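Local coordinates for uncharacterized protein (Chondromyces crocatus, PDB 6I86) that is of unknown function but is encoded in the crocagin gene cluster and probably takes part in making that ribosomally synthesised, post-translationally modified peptide, at residues A[23-28]-A[43-48]; A[10-13]-A[17-20]; A[62-67]-A[121-126]. All coordinates share one frame; numbering follows the deposited sequence.

Contact 1: residues A[23-28]-A[43-48]; sequences ASCSIN and WRLKIA
Ile27 and Leu45 bring the two backbones of 23-28 and 43-48 nearest, with their CA atoms 8.6 Å apart, a short 3-10 segment at 26-27 facing the last turn of the helix that runs to Ile47. Leu45 is the one residue of the helix segment that crosses the gap. Its CD1 methyl stands 3.8 Å from SG of Cys25 and equally close to CB of Ile27, while OG of Ser26 lies beside the same methyl at 4.1 Å. CD2 meets the sulfur from its other branch, so the thiol sits against the leucine fork; SG gets there because it is turned anti to the backbone N of Cys25 (chi1 -175°). The soft, weakly polar sulfur and the branched aliphatic chains suit a joint with no hydrogen bond across it. In fold terms this is helix-on-loop packing: helix 38-47 lies against the link that leaves strand 17-22, with Phe32 of helix 30-34 and Leu51 of strand 51-55 touching both Ile27 and Leu45. The turn itself is braced from within, since ND2 of Asn28 donates to O of Ala23 at 3.0 Å, lying in the carbonyl plane on a lone pair, and the same amide nitrogen also reaches Asn106.

Contact 2: residues A[10-13]-A[17-20]; sequences IILP and WILF
Leu12 and Ile18 form the tighter part of this contact between strands 4-14 and 17-22, which lie in different sheets. CD1 of Leu12 comes to 3.7 Å from CD1 of Ile18, and the second branches also meet, CD2 of Leu12 lying 4.1 Å from CG2 of Ile18. Both forks are therefore used, with the two side chains slanting across one another. With chi1 at 32°, well off a staggered value, CG of Leu12 lies between backbone N and carbonyl carbon, and from there the two methyls reach Ile18. Ile10 and Phe20 make a slacker pair: they approach from opposite directions, and CD1 of Ile10 stops 4.0 Å from CZ of Phe20, oblique to the ring. The extended arm of isoleucine and the long reach of phenylalanine suit this wider span, the ring also resting on Val64, Leu54 and Ala97. The outer faces are looser: on strand 4-14 Ile11 and Pro13 are partly exposed, and on strand 17-22 Trp17 is too, its NE1 bonded to Gln55. No hydrogen bond links the two segments, each bonded within its own sheet. The joint is thus purely apolar, held by dispersion and the exclusion of water between two sheets.

Contact 3: residues A[62-67]-A[121-126]; sequences FKVRCI and REWSVH
Segment 62-67, on strand 60-69, and segment 121-126 come closest at Val64 and Trp123, whose CA atoms are 9.1 Å apart, a separation bridged by side chains alone. Trp123 spans most of it. Its chi1 of -164° carries the indole out toward the strand, and chi2 of -94° turns the six-membered ring to it, although CB itself does not point there. CG2 of Val64 reaches the rim of that ring near its plane, 4.1 Å from CZ3 of Trp123, and the valine crosses the indole at about a right angle. A little further along, CB of Phe62 lies 4.3 Å from CH2 of Trp123, oblique to the ring. Both are light contacts, and a long, broad side chain can reach two positions of one strand with its outer rim. The polar edge of the indole is satisfied elsewhere: NE1 bonds to Glu128, at the end of the short helix 125-128. Ser124, the single residue between strand and helix, is the N-cap, its OG accepting from the backbone N of Glu127. A bound glycerol, probably from the crystallisation liquor, lies about 4 Å from the Trp123 side chain. Strands 60-69 and 115-123 belong to one mixed sheet with strand 148-154 between them, whose Ile150 touches Val64, while Leu54 of strand 51-55 packs on both Val64 and Trp123.

How the contacts relate
From the N terminus, contact 2 comes first, closing the short connection from strand 4-14 to strand 17-22 and thereby joining the five-stranded mixed sheet to the four-stranded one. Contact 1 follows in series, closing the helical excursion between strands 17-22 and 51-55. Contact 3 opens last and spans the longest stretch of chain, from strand 60-69 to strand 115-123. None nests or crosses. Contacts 1 and 2 meet where CD1 of Ile27 packs 3.8 Å from CD1 of Leu19. Contacts 2 and 3 use neighbouring strands of the mixed sheet, 4-14 and 60-69, with Ile10 O 2.8 Å from Val64 N, a probable hydrogen bond. Contacts 1 and 3 lie on opposite sides of the chain's centre without touching.

Contact 1: residues A[23-28]-A[43-48]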
# COMPACT_ATOMS: atom_id res chain seq x y z
N ALA A 23 3.92 -10.76 -4.38
CA ALA A 23 4.74 -11.59 -3.50
C ALA A 23 5.96 -12.14 -4.21
O ALA A 23 6.98 -12.43 -3.57
CB ALA A 23 3.90 -12.73 -2.93
N SER A 24 5.89 -12.29 -5.53
CA SER A 24 7.00 -12.80 -6.33
C SER A 24 8.01 -11.72 -6.71
O SER A 24 9.04 -12.04 -7.32
CB SER A 24 6.47 -13.47 -7.60
OG SER A 24 5.88 -12.52 -8.47
N CYS A 25 7.75 -10.46 -6.36
CA CYS A 25 8.67 -9.38 -6.71
C CYS A 25 10.01 -9.58 -6.00
O CYS A 25 10.07 -10.11 -4.89
CB CYS A 25 8.07 -8.03 -6.33
SG CYS A 25 9.05 -6.60 -6.84
N SER A 26 11.08 -9.15 -6.67
CA SER A 26 12.43 -9.33 -6.13
C SER A 26 12.59 -8.69 -4.77
O SER A 26 13.38 -9.16 -3.94
CB SER A 26 13.46 -8.77 -7.11
OG SER A 26 13.28 -7.37 -7.29
N ILE A 27 11.84 -7.61 -4.50
CA ILE A 27 11.94 -6.92 -3.22
C ILE A 27 11.51 -7.80 -2.05
O ILE A 27 11.86 -7.52 -0.90
CB ILE A 27 11.11 -5.62 -3.27
CG1 ILE A 27 11.48 -4.69 -2.11
CG2 ILE A 27 9.63 -5.93 -3.27
CD1 ILE A 27 10.93 -3.29 -2.24
N ASN A 28 10.77 -8.88 -2.32
CA ASN A 28 10.30 -9.78 -1.28
C ASN A 28 11.30 -10.89 -0.96
O ASN A 28 10.91 -11.93 -0.42
CB ASN A 28 8.95 -10.38 -1.68
CG ASN A 28 8.11 -10.79 -0.48
OD1 ASN A 28 8.27 -10.25 0.61
ND2 ASN A 28 7.20 -11.74 -0.68
N TRP A 43 13.06 2.54 -6.30
CA TRP A 43 12.52 3.53 -7.23
C TRP A 43 12.39 2.96 -8.63
O TRP A 43 11.47 3.32 -9.37
CB TRP A 43 13.38 4.78 -7.23
CG TRP A 43 12.67 5.98 -7.78
CD1 TRP A 43 12.86 6.55 -9.01
CD2 TRP A 43 11.64 6.73 -7.14
NE1 TRP A 43 12.02 7.63 -9.16
CE2 TRP A 43 11.26 7.76 -8.03
CE3 TRP A 43 11.01 6.64 -5.90
CZ2 TRP A 43 10.27 8.69 -7.71
CZ3 TRP A 43 10.03 7.56 -5.58
CH2 TRP A 43 9.67 8.57 -6.48
N ARG A 44 13.32 2.09 -9.03
CA ARG A 44 13.22 1.46 -10.34
C ARG A 44 12.03 0.52 -10.41
O ARG A 44 11.35 0.45 -11.44
CB ARG A 44 14.51 0.71 -10.67
CG ARG A 44 15.68 1.62 -10.91
CD ARG A 44 16.62 1.00 -11.92
NE ARG A 44 17.29 -0.19 -11.41
CZ ARG A 44 18.38 -0.16 -10.65
NH1 ARG A 44 18.92 1.00 -10.30
NH2 ARG A 44 18.93 -1.29 -10.24
N LEU A 45 11.76 -0.22 -9.33
CA LEU A 45 10.56 -1.04 -9.28
C LEU A 45 9.30 -0.18 -9.35
O LEU A 45 8.32 -0.57 -10.00
CB LEU A 45 10.56 -1.90 -8.01
CG LEU A 45 11.53 -3.08 -7.96
CD1 LEU A 45 11.50 -3.75 -6.60
CD2 LEU A 45 11.21 -4.08 -9.06
N LYS A 46 9.32 0.98 -8.70
CA LYS A 46 8.18 1.89 -8.79
C LYS A 46 8.00 2.40 -10.22
O LYS A 46 6.88 2.43 -10.74
CB LYS A 46 8.37 3.07 -7.83
CG LYS A 46 7.30 4.14 -7.96
CD LYS A 46 7.56 5.31 -7.03
CE LYS A 46 7.01 6.60 -7.63
NZ LYS A 46 5.63 6.42 -8.15
N ILE A 47 9.09 2.80 -10.86
CA ILE A 47 9.02 3.27 -12.24
C ILE A 47 8.46 2.18 -13.15
O ILE A 47 7.67 2.46 -14.06
CB ILE A 47 10.41 3.74 -12.72
CG1 ILE A 47 10.83 5.01 -11.97
CG2 ILE A 47 10.41 4.00 -14.22
CD1 ILE A 47 12.24 5.46 -12.29
N ALA A 48 8.83 0.93 -12.89
CA ALA A 48 8.39 -0.20 -13.70
C ALA A 48 7.01 -0.71 -13.30
O ALA A 48 6.58 -1.75 -13.82
CB ALA A 48 9.41 -1.34 -13.61

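Contact 2: residues A[10-13]-A[17-20]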
# COMPACT_ATOMS: atom_id res chain seq x y z
N ILE A 10 -4.84 -3.40 6.65
CA ILE A 10 -3.64 -3.71 7.42
C ILE A 10 -3.30 -2.51 8.29
O ILE A 10 -3.57 -1.36 7.94
CB ILE A 10 -2.44 -4.08 6.52
CG1 ILE A 10 -2.06 -2.91 5.61
CG2 ILE A 10 -2.74 -5.33 5.71
CD1 ILE A 10 -0.80 -3.16 4.80
N ILE A 11 -2.70 -2.80 9.44
CA ILE A 11 -2.18 -1.78 10.34
C ILE A 11 -0.71 -2.11 10.58
O ILE A 11 -0.39 -3.20 11.07
CB ILE A 11 -2.95 -1.74 11.67
CG1 ILE A 11 -4.44 -1.51 11.43
CG2 ILE A 11 -2.39 -0.65 12.58
CD1 ILE A 11 -5.27 -1.54 12.69
N LEU A 12 0.17 -1.18 10.22
CA LEU A 12 1.60 -1.44 10.35
C LEU A 12 2.31 -0.15 10.73
O LEU A 12 1.82 0.94 10.42
CB LEU A 12 2.21 -2.01 9.06
CG LEU A 12 1.72 -1.66 7.65
CD1 LEU A 12 1.44 -0.18 7.45
CD2 LEU A 12 2.77 -2.13 6.65
N PRO A 13 3.45 -0.24 11.40
CA PRO A 13 4.27 0.95 11.63
C PRO A 13 5.12 1.28 10.42
O PRO A 13 5.46 0.42 9.61
CB PRO A 13 5.14 0.55 12.82
CG PRO A 13 5.34 -0.93 12.63
CD PRO A 13 4.05 -1.44 12.01
N TRP A 17 8.39 4.95 4.17
CA TRP A 17 7.76 4.32 3.02
C TRP A 17 7.05 3.02 3.41
O TRP A 17 7.65 2.15 4.05
CB TRP A 17 8.78 4.02 1.93
CG TRP A 17 9.33 5.23 1.25
CD1 TRP A 17 8.90 6.52 1.38
CD2 TRP A 17 10.40 5.27 0.30
NE1 TRP A 17 9.64 7.36 0.58
CE2 TRP A 17 10.58 6.61 -0.09
CE3 TRP A 17 11.24 4.29 -0.24
CZ2 TRP A 17 11.55 7.00 -1.00
CZ3 TRP A 17 12.21 4.68 -1.15
CH2 TRP A 17 12.36 6.02 -1.52
N ILE A 18 5.79 2.91 3.01
CA ILE A 18 5.08 1.63 2.96
C ILE A 18 5.06 1.19 1.50
O ILE A 18 4.75 1.98 0.61
CB ILE A 18 3.66 1.76 3.52
CG1 ILE A 18 3.70 2.24 4.97
CG2 ILE A 18 2.93 0.43 3.42
CD1 ILE A 18 2.38 2.79 5.48
N LEU A 19 5.41 -0.07 1.26
CA LEU A 19 5.61 -0.58 -0.10
C LEU A 19 4.65 -1.72 -0.38
O LEU A 19 4.54 -2.66 0.42
CB LEU A 19 7.06 -1.04 -0.30
CG LEU A 19 8.13 -0.00 0.03
CD1 LEU A 19 9.50 -0.66 0.09
CD2 LEU A 19 8.12 1.14 -0.98
N PHE A 20 3.96 -1.65 -1.52
CA PHE A 20 3.02 -2.67 -1.96
C PHE A 20 3.57 -3.32 -3.23
O PHE A 20 4.03 -2.62 -4.13
CB PHE A 20 1.64 -2.08 -2.26
CG PHE A 20 0.79 -1.85 -1.05
CD1 PHE A 20 1.36 -1.55 0.17
CD2 PHE A 20 -0.58 -1.95 -1.14
CE1 PHE A 20 0.58 -1.34 1.28
CE2 PHE A 20 -1.37 -1.74 -0.03
CZ PHE A 20 -0.79 -1.44 1.18

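Contact 3: residues A[62-67]-A[121-126]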
# COMPACT_ATOMS: atom_id res chain seq x y z
N PHE A 62 -0.23 3.07 11.01
CA PHE A 62 -1.18 3.54 10.01
C PHE A 62 -2.06 2.40 9.53
O PHE A 62 -1.59 1.28 9.31
CB PHE A 62 -0.44 4.19 8.84
CG PHE A 62 0.57 5.21 9.27
CD1 PHE A 62 0.16 6.44 9.77
CD2 PHE A 62 1.93 4.93 9.22
CE1 PHE A 62 1.09 7.38 10.19
CE2 PHE A 62 2.87 5.87 9.63
CZ PHE A 62 2.44 7.10 10.12
N LYS A 63 -3.34 2.71 9.36
CA LYS A 63 -4.33 1.76 8.87
C LYS A 63 -4.56 2.03 7.39
O LYS A 63 -4.95 3.13 7.00
CB LYS A 63 -5.63 1.89 9.65
CG LYS A 63 -6.78 1.04 9.13
CD LYS A 63 -8.05 1.25 9.95
CE LYS A 63 -7.89 0.72 11.37
NZ LYS A 63 -9.11 0.97 12.20
N VAL A 64 -4.30 1.02 6.55
CA VAL A 64 -4.43 1.14 5.11
C VAL A 64 -5.47 0.13 4.65
O VAL A 64 -5.31 -1.08 4.85
CB VAL A 64 -3.10 0.91 4.39
CG1 VAL A 64 -3.26 1.12 2.88
CG2 VAL A 64 -2.02 1.82 4.95
N ARG A 65 -6.55 0.62 4.04
CA ARG A 65 -7.56 -0.23 3.44
C ARG A 65 -7.24 -0.42 1.97
O ARG A 65 -6.96 0.54 1.25
CB ARG A 65 -8.95 0.39 3.60
CG ARG A 65 -10.06 -0.41 2.93
CD ARG A 65 -11.42 0.22 3.18
NE ARG A 65 -11.71 0.35 4.61
CZ ARG A 65 -12.52 1.27 5.12
NH1 ARG A 65 -13.13 2.13 4.32
NH2 ARG A 65 -12.73 1.32 6.43
N CYS A 66 -7.23 -1.68 1.52
CA CYS A 66 -6.99 -2.02 0.13
C CYS A 66 -8.24 -2.65 -0.45
O CYS A 66 -8.84 -3.54 0.16
CB CYS A 66 -5.80 -2.97 -0.01
SG CYS A 66 -5.29 -3.25 -1.72
N ILE A 67 -8.64 -2.18 -1.63
CA ILE A 67 -9.88 -2.61 -2.27
C ILE A 67 -9.58 -3.02 -3.71
O ILE A 67 -8.95 -2.26 -4.46
CB ILE A 67 -10.94 -1.50 -2.25
CG1 ILE A 67 -11.25 -1.07 -0.81
CG2 ILE A 67 -12.21 -1.95 -2.97
CD1 ILE A 67 -11.98 0.24 -0.72
N ARG A 121 -4.15 5.74 -5.22
CA ARG A 121 -3.69 5.99 -3.87
C ARG A 121 -4.40 7.23 -3.34
O ARG A 121 -4.18 8.34 -3.83
CB ARG A 121 -2.18 6.21 -3.82
CG ARG A 121 -1.71 6.72 -2.46
CD ARG A 121 -0.23 7.06 -2.45
NE ARG A 121 0.04 8.42 -2.90
CZ ARG A 121 0.20 9.45 -2.07
NH1 ARG A 121 0.11 9.26 -0.76
NH2 ARG A 121 0.46 10.66 -2.54
N GLU A 122 -5.26 7.03 -2.34
CA GLU A 122 -5.90 8.12 -1.62
C GLU A 122 -5.33 8.16 -0.21
O GLU A 122 -5.27 7.13 0.46
CB GLU A 122 -7.42 7.93 -1.57
CG GLU A 122 -8.08 7.97 -2.93
CD GLU A 122 -9.57 7.71 -2.86
OE1 GLU A 122 -10.34 8.67 -3.06
OE2 GLU A 122 -9.96 6.55 -2.61
N TRP A 123 -4.90 9.34 0.22
CA TRP A 123 -4.27 9.47 1.53
C TRP A 123 -4.77 10.73 2.22
O TRP A 123 -4.96 11.77 1.58
CB TRP A 123 -2.74 9.50 1.41
CG TRP A 123 -2.05 9.24 2.70
CD1 TRP A 123 -1.61 10.17 3.60
CD2 TRP A 123 -1.73 7.97 3.26
NE1 TRP A 123 -1.03 9.56 4.67
CE2 TRP A 123 -1.09 8.20 4.49
CE3 TRP A 123 -1.92 6.65 2.84
CZ2 TRP A 123 -0.64 7.16 5.30
CZ3 TRP A 123 -1.48 5.62 3.64
CH2 TRP A 123 -0.84 5.88 4.86
N SER A 124 -4.97 10.63 3.53
CA SER A 124 -5.37 11.75 4.37
C SER A 124 -4.19 12.09 5.27
O SER A 124 -3.90 11.36 6.23
CB SER A 124 -6.61 11.41 5.18
OG SER A 124 -6.93 12.47 6.07
N VAL A 125 -3.49 13.18 4.96
CA VAL A 125 -2.44 13.66 5.85
C VAL A 125 -3.03 14.08 7.19
O VAL A 125 -2.39 13.92 8.24
CB VAL A 125 -1.67 14.82 5.18
CG1 VAL A 125 -0.58 15.34 6.10
CG2 VAL A 125 -1.08 14.36 3.85
N HIS A 126 -4.26 14.61 7.19
CA HIS A 126 -4.92 14.97 8.43
C HIS A 126 -5.13 13.75 9.32
O HIS A 126 -4.88 13.80 10.53
CB HIS A 126 -6.25 15.66 8.13
CG HIS A 126 -6.85 16.37 9.30
ND1 HIS A 126 -8.06 16.00 9.86
CD2 HIS A 126 -6.40 17.42 10.03
CE1 HIS A 126 -8.33 16.80 10.88
NE2 HIS A 126 -7.34 17.67 11.00